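Local coordinates for nucleotidyl transferase (Methanothermobacter thermautotrophicus, PDB 6PLJ), which probably transfers nucleotidyl groups, as MobA-like NTP transferases do, and has been associated with pseudomurein cell wall synthesis, at residues N23-V28 with A73-C78; G59-E64 with E90-G95; V101-V106 with L114-R119; P134-A139 with P214-N219; I170-A175 with G190-L195. All blocks are in the same frame, centred on the assembly; numbering follows the deposited sequence. Where two conformers were deposited one is given.

How the contacts relate
Contacts 1, 3 and 5 reach the same central mixed sheet. Contact 1 joins two neighbouring parallel strands at one end. Contact 3 sets helix 110-120 against the edge strand 99-102, and Val28 of contact 1 packs on that helix. Contacts 4 and 5 are buried and touch through Val136 and Pro173. Contacts 1, 2 and 3 are only partly buried. Their chemistry differs accordingly. Contact 1 mixes backbone bonds with carboxylates, and contact 3 relies on an arginine and a water. Contact 2 packs aliphatic groups beside a capping box. In contact 4 a buried glutamate grips a helix start, while contact 5 is largely apolar. A salt bridge from Glu90 to Arg102 ties contact 2 to contact 3.

Contact 1: residues N23-V28 with A73-C78; sequences NMISAV and AGVDEC. With EDO (1,2-ethanediol), chain C.
Ala27 and Cys78 pair in parallel where strands 25-31 and 77-82 begin, side by side in the central sheet. Helix 62-72 leads into the second strand, so this is the sheet part of a beta-alpha-beta crossover. Ala27 N donates to Glu77 O at 2.9 Å. One step earlier Asp76 N donates to Ile25 O at 2.8 Å, nearly end-on to the carbonyl. The Asp76 side chain then turns back to the same residue. Ile25 N donates to its OD2 at 2.8 Å in an almost straight bond (172°), on the lone pair away from OD1. Asp76 thus meets both the N-H and the C=O of Ile25.

On the face with Ser26, Glu77 starts with CG wedged between its backbone N and carbonyl carbon (chi1 68°). Beyond CG it runs extended, across the neighbouring strand to Ser26. Its OE2 receives Ser26 OG at 2.6 Å, again on the anti lone pair. The methyl CE of Met24 comes to 3.7 Å from Glu77 OE2, the two side chains meeting at about a right angle. Ile25 and Val75 also meet at about a right angle, with CG2 of Ile25 3.9 Å from CG1 of Val75. Ala27 CB and Cys78 SG both touch Val70 of helix 62-72. A 1,2-ethanediol, probably from the crystallisation liquor, hydrogen-bonds through O1 to Ala73 O.

Gly122 N also donates to Glu77 OE2. Two donors on one oxygen hold the carboxylate in place and probably stabilise its negative charge at this strand end.

Contact 2: residues G59-E64 with E90-G95; sequences GVTVIE and EEALSG
Glu64 and Leu93 bring the two backbones closest, 6.1 Å between their CA atoms, where the first turn of helix 62-72 meets the end of helix 86-92. No hydrogen bond links the segments. Ala92 points its CB at the opposite chain. It lies 3.9 Å from CG2 of Ile63, and 3.8 Å from OG1 of Thr61. Ile63 places its other branch with CG1 anti to the backbone N (chi1 -173°). That branch meets Leu93 at about a right angle, CG1 to CD1 being 4.0 Å. The second Leu93 methyl, CD2, touches the aliphatic CG of Glu64. Farther in, Ile63 also reaches Val29 and Ala31 of strand 25-31.

The carboxylate of Glu64 lies against the carbonyl of Ala92. The oxygen Ala92 O sits over the carboxyl carbon, 3.0 Å from Glu64 CD. The carboxylate oxygens and Ala92 O are all acceptors, so this is close packing without a bond. It may be mildly unfavourable for the carboxylate charge. Donors on its own segment probably compensate: Thr61 OG1 donates to Glu64 OE2 at 2.7 Å, on the lone pair away from OE1. Thr61 N adds a weak bond to the same oxygen.

The exchange is completed by Glu64 N, which donates to Thr61 OG1 at 3.2 Å. Thr61 is the N-cap, and together the two residues form a capping box at the start of helix 62-72.

Contact 3: residues V101-V106 with L114-R119; sequences VRNDPV and LLRGVR
Arg116 lays one face of its guanidinium over Val101. CB of the valine stands 3.8 Å from NH1 of the arginine, and the two side chains meet obliquely. Arg116 leaves helix 110-120 with CG anti to the backbone N (chi1 177°). The bend at chi2 (75°) then turns its end across the strand, past Val101 to the carbonyl of Arg102. Its CG packs 4.0 Å from CG2 of Val101. Beside it, Asn103 slides past the arginine in the opposite direction, with OD1 3.7 Å from Arg116 CB. The amide and guanidinium planes stand 52° apart. The Asn103 amide finds its partner in Ser113, whose OG takes the ND2 bond.

The guanidinium also lies close to the backbone. Arg102 O approaches obliquely, 3.0 Å from Arg116 NH2. A water accepts from Arg116 NE at 2.9 Å and from Asp104 N at 3.1 Å, bridging helix and loop. The Arg102 side chain leads the other way, to a salt bridge with Glu90.

Val101 CG2 also touches the helix backbone, 4.3 Å from Gly117 CA. This is the strand-to-helix half of a beta-alpha-beta crossover, running from edge strand 99-102 through helix 110-120 to strand 125-130.

Contact 4: residues P134-A139 with P214-N219; sequences PAVSPA and PIELVN
Ile215 meets Ala135 through its CG1 branch, which lies anti to the backbone N and 3.9 Å from CB of the alanine. The carbonyl oxygen of Ile215 also faces that methyl group. The isoleucine also packs against Arg228 and His232 of helix 223-236.

Glu216 comes next and carries the polar part of the contact. Its CG points away from its own carbonyl carbon (chi1 -63°) and the chain then runs extended past Val136 to Ser137. CG passes 3.3 Å from Ala135 O. At the end, OE2 takes two bonds. Ser137 OG donates to it at 2.7 Å, nearly in line with the C-O bond, and Ser137 N donates at 2.9 Å from well above the carboxylate plane (47°). Ser137 is the N-cap of helix 138-147, so the carboxylate sits at a helix start, where the helix dipole probably helps to hold its charge. The other oxygen, OE1, bonds to Thr140 OG1 in the first turn of that helix and to Ser212 N. The carbonyl of Glu216 lies against the Val136 methyl, with O 3.4 Å from CG2, and accepts from Gln133 NE2.

Leu217 N closes the 3-10 turn onto Pro214 O. Val218 then brings its carbonyl oxygen 2.7 Å from a water. That water accepts from Ala135 N at 2.9 Å and so joins the two loops.

Contact 5: residues I170-A175 with G190-L195; sequences IGMPLA and GNINPL. With EDO (1,2-ethanediol), chain B.
Ile192 points its side chain at segment 170-175 and divides its branches between Leu174 and Gly171. CG1 is anti to the backbone N (chi1 -167°) and heads for Leu174. CG2 sits between the backbone N and the carbonyl carbon and lies 3.7 Å from CA of Gly171. Leu174 reaches out in turn, its CG tucked between N and the carbonyl carbon (chi1 61°). The two side chains meet tip to tip, Leu174 CD2 to Ile192 CG1 being 3.9 Å. Met172 was modelled in two conformers. In the one given it comes in from the side at about a right angle, its CG 4.2 Å from Ile192 CG2, a loose contact.

The contact sets the first turn of helix 192-201 against the chain that enters strand 174-177. This strand runs antiparallel to both its neighbours, 125-130 and 152-157, in the central sheet. A cis peptide bond precedes Pro173 just before the strand.

Asn193, next to Ile192, turns its CG anti to the backbone N. That carries ND2 to Ile170 O, 2.9 Å away, in a bent bond (146°) tilted from both the amide and the carbonyl planes. The same nitrogen also donates to Ala167 O, so one amide nitrogen holds two backbone carbonyls. The nearby Gly171 O is buried and has no hydrogen-bond partner. Met172 N donates to O1 of a 1,2-ethanediol, probably from the crystallisation liquor, at 3.0 Å.

Contact 1: residues N23-V28 with A73-C78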
# COMPACT_ATOMS: atom_id res chain seq x y z
N ASN A 23 -4.41 1.89 -20.93
CA ASN A 23 -3.74 3.07 -21.47
C ASN A 23 -2.82 3.74 -20.45
O ASN A 23 -1.83 4.35 -20.83
CB ASN A 23 -4.76 4.08 -22.01
CG ASN A 23 -5.52 3.55 -23.21
OD1 ASN A 23 -4.93 3.05 -24.17
ND2 ASN A 23 -6.85 3.67 -23.18
N MET A 24 -3.15 3.65 -19.16
CA MET A 24 -2.31 4.31 -18.16
C MET A 24 -2.49 3.68 -16.79
O MET A 24 -3.62 3.46 -16.35
CB MET A 24 -2.64 5.79 -18.13
CG MET A 24 -1.87 6.62 -17.11
SD MET A 24 -2.29 8.37 -17.20
CE MET A 24 -1.06 9.01 -16.06
N ILE A 25 -1.36 3.41 -16.13
CA ILE A 25 -1.36 2.77 -14.81
C ILE A 25 -0.82 3.78 -13.81
O ILE A 25 0.32 4.24 -13.92
CB ILE A 25 -0.51 1.48 -14.77
CG1 ILE A 25 -1.08 0.43 -15.72
CG2 ILE A 25 -0.48 0.94 -13.34
CD1 ILE A 25 -0.17 -0.76 -15.95
N SER A 26 -1.64 4.14 -12.82
CA SER A 26 -1.22 5.06 -11.77
C SER A 26 -1.07 4.28 -10.48
O SER A 26 -1.92 3.44 -10.17
CB SER A 26 -2.28 6.11 -11.53
OG SER A 26 -2.50 6.89 -12.69
N ALA A 27 -0.02 4.55 -9.73
CA ALA A 27 0.05 4.02 -8.37
C ALA A 27 -0.50 5.04 -7.40
O ALA A 27 -0.35 6.24 -7.59
CB ALA A 27 1.46 3.65 -7.99
N VAL A 28 -1.14 4.54 -6.36
CA VAL A 28 -1.59 5.35 -5.25
C VAL A 28 -1.00 4.69 -4.01
O VAL A 28 -1.32 3.52 -3.71
CB VAL A 28 -3.12 5.43 -5.17
CG1 VAL A 28 -3.55 6.08 -3.86
CG2 VAL A 28 -3.66 6.19 -6.37
N ALA A 73 8.24 -0.69 -10.38
CA ALA A 73 7.30 -1.60 -10.98
C ALA A 73 6.80 -1.12 -12.34
O ALA A 73 5.98 -1.81 -12.95
CB ALA A 73 6.12 -1.85 -10.05
N GLY A 74 7.21 0.07 -12.78
CA GLY A 74 6.95 0.54 -14.12
C GLY A 74 5.66 1.32 -14.30
O GLY A 74 5.25 1.53 -15.43
N VAL A 75 5.03 1.75 -13.21
CA VAL A 75 3.84 2.60 -13.30
C VAL A 75 4.11 3.93 -14.01
O VAL A 75 5.24 4.43 -14.00
CB VAL A 75 3.23 2.87 -11.90
CG1 VAL A 75 2.76 1.55 -11.28
CG2 VAL A 75 4.19 3.63 -11.00
N ASP A 76 3.07 4.49 -14.61
CA ASP A 76 3.20 5.76 -15.35
C ASP A 76 3.32 6.97 -14.43
O ASP A 76 3.85 7.99 -14.83
CB ASP A 76 2.00 5.96 -16.27
CG ASP A 76 1.95 4.94 -17.38
OD1 ASP A 76 2.92 4.87 -18.16
OD2 ASP A 76 0.96 4.23 -17.49
N GLU A 77 2.81 6.86 -13.22
CA GLU A 77 2.92 7.92 -12.21
C GLU A 77 2.68 7.31 -10.85
O GLU A 77 2.08 6.24 -10.76
CB GLU A 77 1.92 9.05 -12.43
CG GLU A 77 0.47 8.62 -12.19
CD GLU A 77 -0.55 9.71 -12.42
OE1 GLU A 77 -0.15 10.89 -12.54
OE2 GLU A 77 -1.75 9.37 -12.47
N CYS A 78 3.15 7.99 -9.81
CA CYS A 78 2.92 7.57 -8.44
C CYS A 78 2.38 8.75 -7.63
O CYS A 78 3.05 9.78 -7.49
CB CYS A 78 4.20 7.06 -7.82
SG CYS A 78 3.96 6.41 -6.15
C1 EDO C . 3.21 -1.88 -14.55
O1 EDO C . 4.46 -1.77 -15.24
C2 EDO C . 2.43 -3.07 -15.10
O2 EDO C . 2.47 -3.06 -16.53

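Contact 2: residues G59-E64 with E90-G95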
# COMPACT_ATOMS: atom_id res chain seq x y z
N GLY A 59 19.14 2.61 3.82
CA GLY A 59 19.71 3.97 3.72
C GLY A 59 18.72 5.11 3.53
O GLY A 59 19.11 6.27 3.41
N VAL A 60 17.42 4.79 3.53
CA VAL A 60 16.37 5.80 3.36
C VAL A 60 15.35 5.56 4.48
O VAL A 60 15.73 5.10 5.56
CB VAL A 60 15.77 5.78 1.93
CG1 VAL A 60 16.82 6.23 0.92
CG2 VAL A 60 15.22 4.40 1.57
N THR A 61 14.09 5.91 4.26
CA THR A 61 13.01 5.62 5.19
C THR A 61 12.09 4.54 4.62
O THR A 61 12.11 4.24 3.42
CB THR A 61 12.15 6.87 5.40
OG1 THR A 61 11.70 7.32 4.13
CG2 THR A 61 12.94 7.99 6.08
N VAL A 62 11.26 3.99 5.49
CA VAL A 62 10.24 3.04 5.09
C VAL A 62 9.44 3.58 3.91
O VAL A 62 9.23 2.87 2.94
CB VAL A 62 9.32 2.70 6.30
CG1 VAL A 62 7.99 2.05 5.88
CG2 VAL A 62 10.06 1.78 7.26
N ILE A 63 8.95 4.82 4.02
CA ILE A 63 8.09 5.34 2.95
C ILE A 63 8.85 5.49 1.64
O ILE A 63 8.32 5.17 0.57
CB ILE A 63 7.35 6.63 3.35
CG1 ILE A 63 6.33 7.03 2.27
CG2 ILE A 63 8.29 7.80 3.64
CD1 ILE A 63 5.28 5.98 1.99
N GLU A 64 10.11 5.92 1.71
CA GLU A 64 10.92 6.00 0.49
C GLU A 64 11.12 4.62 -0.11
O GLU A 64 11.10 4.47 -1.33
CB GLU A 64 12.28 6.64 0.78
CG GLU A 64 12.22 8.14 1.00
CD GLU A 64 13.50 8.69 1.61
OE1 GLU A 64 14.40 9.12 0.84
OE2 GLU A 64 13.59 8.72 2.86
N GLU A 90 6.31 14.02 3.73
CA GLU A 90 6.60 14.78 2.51
C GLU A 90 8.07 15.17 2.41
O GLU A 90 8.65 15.08 1.32
CB GLU A 90 5.67 15.98 2.40
CG GLU A 90 4.22 15.55 2.17
CD GLU A 90 3.22 16.66 2.35
OE1 GLU A 90 3.63 17.85 2.44
OE2 GLU A 90 2.02 16.37 2.43
N GLU A 91 8.70 15.52 3.53
CA GLU A 91 10.13 15.81 3.51
C GLU A 91 10.93 14.56 3.16
O GLU A 91 11.88 14.65 2.39
CB GLU A 91 10.59 16.43 4.84
CG GLU A 91 12.08 16.75 4.94
CD GLU A 91 12.61 17.67 3.86
OE1 GLU A 91 11.86 18.55 3.37
OE2 GLU A 91 13.79 17.52 3.50
N ALA A 92 10.53 13.40 3.69
CA ALA A 92 11.18 12.13 3.35
C ALA A 92 11.13 11.86 1.86
O ALA A 92 12.09 11.35 1.30
CB ALA A 92 10.58 10.96 4.13
N LEU A 93 10.02 12.22 1.22
CA LEU A 93 9.82 11.98 -0.21
C LEU A 93 10.29 13.10 -1.12
O LEU A 93 10.17 12.97 -2.33
CB LEU A 93 8.34 11.71 -0.48
CG LEU A 93 7.81 10.44 0.18
CD1 LEU A 93 6.33 10.29 -0.07
CD2 LEU A 93 8.57 9.21 -0.30
N SER A 94 10.84 14.17 -0.55
CA SER A 94 11.08 15.41 -1.30
C SER A 94 11.96 15.27 -2.54
O SER A 94 11.78 16.03 -3.50
CB SER A 94 11.67 16.48 -0.36
OG SER A 94 12.93 16.07 0.09
N GLY A 95 12.86 14.29 -2.56
CA GLY A 95 13.69 14.02 -3.75
C GLY A 95 13.07 13.12 -4.81
O GLY A 95 13.70 12.86 -5.84

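Contact 3: residues V101-V106 with L114-R119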
# COMPACT_ATOMS: atom_id res chain seq x y z
N VAL A 101 -0.73 14.30 -2.51
CA VAL A 101 -2.01 14.89 -2.14
C VAL A 101 -2.24 14.63 -0.68
O VAL A 101 -2.01 13.53 -0.19
CB VAL A 101 -3.20 14.40 -2.99
CG1 VAL A 101 -3.02 14.87 -4.43
CG2 VAL A 101 -3.39 12.90 -2.94
N ARG A 102 -2.68 15.66 0.04
CA ARG A 102 -2.83 15.55 1.48
C ARG A 102 -4.31 15.38 1.83
O ARG A 102 -5.19 16.05 1.27
CB ARG A 102 -2.21 16.77 2.15
CG ARG A 102 -1.85 16.55 3.60
CD ARG A 102 -1.33 17.84 4.22
NE ARG A 102 0.07 18.14 3.91
CZ ARG A 102 0.77 19.10 4.52
NH1 ARG A 102 0.19 19.87 5.44
NH2 ARG A 102 2.04 19.32 4.21
N ASN A 103 -4.57 14.47 2.75
CA ASN A 103 -5.95 14.40 3.26
C ASN A 103 -6.14 15.64 4.14
O ASN A 103 -5.37 15.87 5.01
CB ASN A 103 -6.16 13.20 4.19
CG ASN A 103 -6.21 11.88 3.47
OD1 ASN A 103 -6.75 11.79 2.37
ND2 ASN A 103 -5.73 10.85 4.12
N ASP A 104 -7.21 16.36 3.92
CA ASP A 104 -7.60 17.49 4.77
C ASP A 104 -9.13 17.53 4.75
O ASP A 104 -9.70 17.96 3.74
CB ASP A 104 -7.00 18.80 4.24
CG ASP A 104 -7.32 20.02 5.11
OD1 ASP A 104 -7.83 19.85 6.25
OD2 ASP A 104 -7.04 21.15 4.66
N PRO A 105 -9.80 17.08 5.82
CA PRO A 105 -9.21 16.72 7.14
C PRO A 105 -8.37 15.44 7.17
O PRO A 105 -8.55 14.56 6.32
CB PRO A 105 -10.45 16.55 8.03
CG PRO A 105 -11.53 16.15 7.09
CD PRO A 105 -11.27 16.97 5.85
N VAL A 106 -7.47 15.34 8.15
CA VAL A 106 -6.55 14.20 8.23
C VAL A 106 -7.11 12.93 8.84
O VAL A 106 -6.56 11.87 8.62
CB VAL A 106 -5.21 14.49 8.98
CG1 VAL A 106 -4.42 15.57 8.30
CG2 VAL A 106 -5.43 14.80 10.47
N LEU A 114 -7.14 6.11 0.02
CA LEU A 114 -7.03 5.56 -1.32
C LEU A 114 -7.93 6.32 -2.29
O LEU A 114 -7.50 6.64 -3.39
CB LEU A 114 -7.32 4.07 -1.37
CG LEU A 114 -6.29 3.20 -0.69
CD1 LEU A 114 -6.76 1.76 -0.74
CD2 LEU A 114 -4.93 3.33 -1.35
N LEU A 115 -9.14 6.65 -1.87
CA LEU A 115 -10.05 7.38 -2.75
C LEU A 115 -9.49 8.75 -3.12
O LEU A 115 -9.57 9.17 -4.28
CB LEU A 115 -11.41 7.55 -2.08
CG LEU A 115 -12.46 8.31 -2.88
CD1 LEU A 115 -12.74 7.65 -4.22
CD2 LEU A 115 -13.73 8.37 -2.04
N ARG A 116 -8.92 9.43 -2.15
CA ARG A 116 -8.32 10.75 -2.45
C ARG A 116 -7.21 10.60 -3.50
O ARG A 116 -7.06 11.43 -4.30
CB ARG A 116 -7.74 11.34 -1.16
CG ARG A 116 -7.05 12.67 -1.39
CD ARG A 116 -8.03 13.78 -1.60
NE ARG A 116 -7.52 15.06 -1.13
CZ ARG A 116 -6.89 15.98 -1.85
NH1 ARG A 116 -6.69 15.84 -3.14
NH2 ARG A 116 -6.48 17.09 -1.25
N GLY A 117 -6.40 9.57 -3.37
CA GLY A 117 -5.34 9.28 -4.32
C GLY A 117 -5.87 8.93 -5.70
O GLY A 117 -5.35 9.42 -6.72
N VAL A 118 -6.90 8.08 -5.74
CA VAL A 118 -7.51 7.70 -7.01
C VAL A 118 -8.09 8.94 -7.69
O VAL A 118 -7.95 9.10 -8.90
CB VAL A 118 -8.56 6.57 -6.84
CG1 VAL A 118 -9.24 6.27 -8.15
CG2 VAL A 118 -7.92 5.31 -6.32
N ARG A 119 -8.70 9.84 -6.91
CA ARG A 119 -9.18 11.12 -7.45
C ARG A 119 -8.11 11.96 -8.15
O ARG A 119 -8.40 12.66 -9.13
CB ARG A 119 -9.86 11.95 -6.35
CG ARG A 119 -11.28 11.52 -6.02
CD ARG A 119 -11.90 12.40 -4.94
NE ARG A 119 -11.82 13.82 -5.28
CZ ARG A 119 -11.29 14.79 -4.52
NH1 ARG A 119 -10.79 14.55 -3.30
NH2 ARG A 119 -11.28 16.05 -4.98
O HOH W 1 -8.83 15.51 1.39

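Contact 4: residues P134-A139 with P214-N219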
# COMPACT_ATOMS: atom_id res chain seq x y z
N PRO A 134 6.83 -2.01 3.05
CA PRO A 134 7.95 -1.64 2.18
C PRO A 134 8.73 -2.80 1.58
O PRO A 134 9.65 -2.54 0.82
CB PRO A 134 8.86 -0.85 3.12
CG PRO A 134 8.66 -1.52 4.43
CD PRO A 134 7.18 -1.79 4.47
N ALA A 135 8.41 -4.05 1.92
CA ALA A 135 9.16 -5.19 1.42
C ALA A 135 8.55 -5.83 0.19
O ALA A 135 9.04 -6.86 -0.25
CB ALA A 135 9.33 -6.24 2.53
N VAL A 136 7.54 -5.21 -0.42
CA VAL A 136 6.99 -5.77 -1.65
C VAL A 136 7.98 -5.47 -2.77
O VAL A 136 8.41 -4.34 -2.94
CB VAL A 136 5.61 -5.21 -2.05
CG1 VAL A 136 5.02 -6.09 -3.14
CG2 VAL A 136 4.63 -5.19 -0.88
N SER A 137 8.35 -6.49 -3.54
CA SER A 137 9.31 -6.27 -4.62
C SER A 137 8.64 -5.59 -5.81
O SER A 137 7.45 -5.76 -6.05
CB SER A 137 9.93 -7.58 -5.09
OG SER A 137 8.98 -8.41 -5.71
N PRO A 138 9.42 -4.84 -6.58
CA PRO A 138 8.92 -4.30 -7.85
C PRO A 138 8.32 -5.37 -8.76
O PRO A 138 7.27 -5.14 -9.37
CB PRO A 138 10.17 -3.70 -8.48
CG PRO A 138 11.04 -3.35 -7.33
CD PRO A 138 10.80 -4.40 -6.29
N ALA A 139 8.94 -6.55 -8.82
CA ALA A 139 8.43 -7.61 -9.69
C ALA A 139 7.04 -8.08 -9.26
O ALA A 139 6.18 -8.32 -10.10
CB ALA A 139 9.41 -8.78 -9.73
N PRO A 214 7.22 -14.40 1.61
CA PRO A 214 6.17 -13.96 2.55
C PRO A 214 6.40 -12.61 3.24
O PRO A 214 5.43 -11.99 3.67
CB PRO A 214 6.14 -15.08 3.59
CG PRO A 214 6.51 -16.27 2.78
CD PRO A 214 7.60 -15.80 1.87
N ILE A 215 7.64 -12.17 3.32
CA ILE A 215 7.96 -10.86 3.87
C ILE A 215 7.18 -9.75 3.13
O ILE A 215 6.87 -8.71 3.71
CB ILE A 215 9.48 -10.59 3.83
CG1 ILE A 215 9.85 -9.40 4.73
CG2 ILE A 215 9.97 -10.40 2.40
CD1 ILE A 215 9.65 -9.68 6.19
N GLU A 216 6.85 -9.98 1.87
CA GLU A 216 6.10 -8.99 1.08
C GLU A 216 4.73 -8.67 1.67
O GLU A 216 4.22 -7.55 1.48
CB GLU A 216 5.96 -9.45 -0.37
CG GLU A 216 7.29 -9.59 -1.09
CD GLU A 216 7.14 -9.85 -2.58
OE1 GLU A 216 6.20 -10.56 -2.97
OE2 GLU A 216 7.98 -9.33 -3.34
N LEU A 217 4.15 -9.61 2.42
CA LEU A 217 2.84 -9.42 3.04
C LEU A 217 2.89 -8.62 4.34
O LEU A 217 1.84 -8.29 4.89
CB LEU A 217 2.22 -10.79 3.33
CG LEU A 217 1.72 -11.53 2.10
CD1 LEU A 217 1.81 -13.04 2.26
CD2 LEU A 217 0.30 -11.10 1.78
N VAL A 218 4.08 -8.33 4.85
CA VAL A 218 4.21 -7.72 6.16
C VAL A 218 4.00 -6.22 6.11
O VAL A 218 4.82 -5.49 5.54
CB VAL A 218 5.58 -8.03 6.80
CG1 VAL A 218 5.72 -7.34 8.17
CG2 VAL A 218 5.76 -9.54 6.96
N ASN A 219 2.91 -5.75 6.70
CA ASN A 219 2.72 -4.33 6.97
C ASN A 219 3.21 -4.07 8.39
O ASN A 219 3.05 -4.91 9.27
CB ASN A 219 1.26 -3.91 6.82
CG ASN A 219 0.33 -4.76 7.68
OD1 ASN A 219 0.27 -5.97 7.50
ND2 ASN A 219 -0.36 -4.15 8.62
O HOH W 2 6.28 -5.48 3.25

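Contact 5: residues I170-A175 with G190-L195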
# COMPACT_ATOMS: atom_id res chain seq x y z
N ILE A 170 -5.57 -11.08 3.40
CA ILE A 170 -5.12 -10.21 2.31
C ILE A 170 -5.68 -8.79 2.43
O ILE A 170 -6.62 -8.53 3.18
CB ILE A 170 -5.41 -10.80 0.92
CG1 ILE A 170 -6.92 -10.94 0.67
CG2 ILE A 170 -4.68 -12.12 0.75
CD1 ILE A 170 -7.26 -11.49 -0.70
N GLY A 171 -5.07 -7.87 1.70
CA GLY A 171 -5.49 -6.49 1.75
C GLY A 171 -4.82 -5.65 0.71
O GLY A 171 -5.48 -5.18 -0.22
N MET A 172 -3.51 -5.48 0.88
CA MET A 172 -2.67 -4.69 -0.02
C MET A 172 -1.38 -5.42 -0.34
O MET A 172 -0.99 -6.36 0.37
CB MET A 172 -2.30 -3.37 0.65
CG MET A 172 -3.48 -2.56 1.14
SD MET A 172 -4.28 -1.85 -0.30
CE MET A 172 -3.39 -0.31 -0.37
N PRO A 173 -0.70 -5.03 -1.41
CA PRO A 173 -1.13 -4.14 -2.51
C PRO A 173 -2.18 -4.82 -3.39
O PRO A 173 -2.30 -6.05 -3.40
CB PRO A 173 0.15 -3.93 -3.29
CG PRO A 173 0.93 -5.16 -3.05
CD PRO A 173 0.66 -5.53 -1.64
N LEU A 174 -2.93 -4.02 -4.12
CA LEU A 174 -3.91 -4.53 -5.07
C LEU A 174 -3.90 -3.62 -6.27
O LEU A 174 -3.38 -2.50 -6.21
CB LEU A 174 -5.31 -4.62 -4.44
CG LEU A 174 -5.96 -3.33 -3.95
CD1 LEU A 174 -6.56 -2.50 -5.09
CD2 LEU A 174 -7.02 -3.60 -2.89
N ALA A 175 -4.47 -4.09 -7.36
CA ALA A 175 -4.66 -3.23 -8.53
C ALA A 175 -6.06 -3.47 -9.06
O ALA A 175 -6.58 -4.58 -9.00
CB ALA A 175 -3.62 -3.49 -9.59
N GLY A 190 -14.09 1.72 6.17
CA GLY A 190 -12.78 2.38 6.13
C GLY A 190 -11.59 1.47 5.88
O GLY A 190 -10.59 1.92 5.35
N ASN A 191 -11.69 0.21 6.29
CA ASN A 191 -10.61 -0.78 6.14
C ASN A 191 -10.72 -1.43 4.78
O ASN A 191 -11.82 -1.52 4.24
CB ASN A 191 -10.74 -1.86 7.21
CG ASN A 191 -10.60 -1.31 8.61
OD1 ASN A 191 -11.58 -1.22 9.36
ND2 ASN A 191 -9.40 -0.90 8.97
N ILE A 192 -9.60 -1.88 4.21
CA ILE A 192 -9.64 -2.47 2.88
C ILE A 192 -10.22 -3.90 2.86
O ILE A 192 -10.93 -4.27 1.92
CB ILE A 192 -8.26 -2.40 2.15
CG1 ILE A 192 -8.40 -2.72 0.65
CG2 ILE A 192 -7.24 -3.35 2.76
CD1 ILE A 192 -9.22 -1.71 -0.12
N ASN A 193 -9.95 -4.69 3.90
CA ASN A 193 -10.33 -6.10 3.85
C ASN A 193 -11.85 -6.31 3.75
O ASN A 193 -12.29 -7.07 2.90
CB ASN A 193 -9.71 -6.91 4.99
CG ASN A 193 -10.06 -8.38 4.90
OD1 ASN A 193 -10.96 -8.85 5.59
ND2 ASN A 193 -9.38 -9.10 4.02
N PRO A 194 -12.65 -5.58 4.55
CA PRO A 194 -14.11 -5.66 4.38
C PRO A 194 -14.61 -5.33 2.96
O PRO A 194 -15.54 -5.99 2.47
CB PRO A 194 -14.65 -4.67 5.42
CG PRO A 194 -13.60 -4.62 6.46
CD PRO A 194 -12.29 -4.75 5.72
N LEU A 195 -13.98 -4.36 2.29
CA LEU A 195 -14.32 -4.09 0.89
C LEU A 195 -14.04 -5.25 -0.06
O LEU A 195 -14.76 -5.43 -1.03
CB LEU A 195 -13.58 -2.84 0.34
CG LEU A 195 -14.16 -1.47 0.60
CD1 LEU A 195 -13.32 -0.44 -0.15
CD2 LEU A 195 -15.63 -1.38 0.19
C1 EDO B . -1.19 -7.08 3.71
O1 EDO B . -2.31 -6.18 3.55
C2 EDO B . -1.70 -8.45 4.10
O2 EDO B . -2.32 -8.34 5.38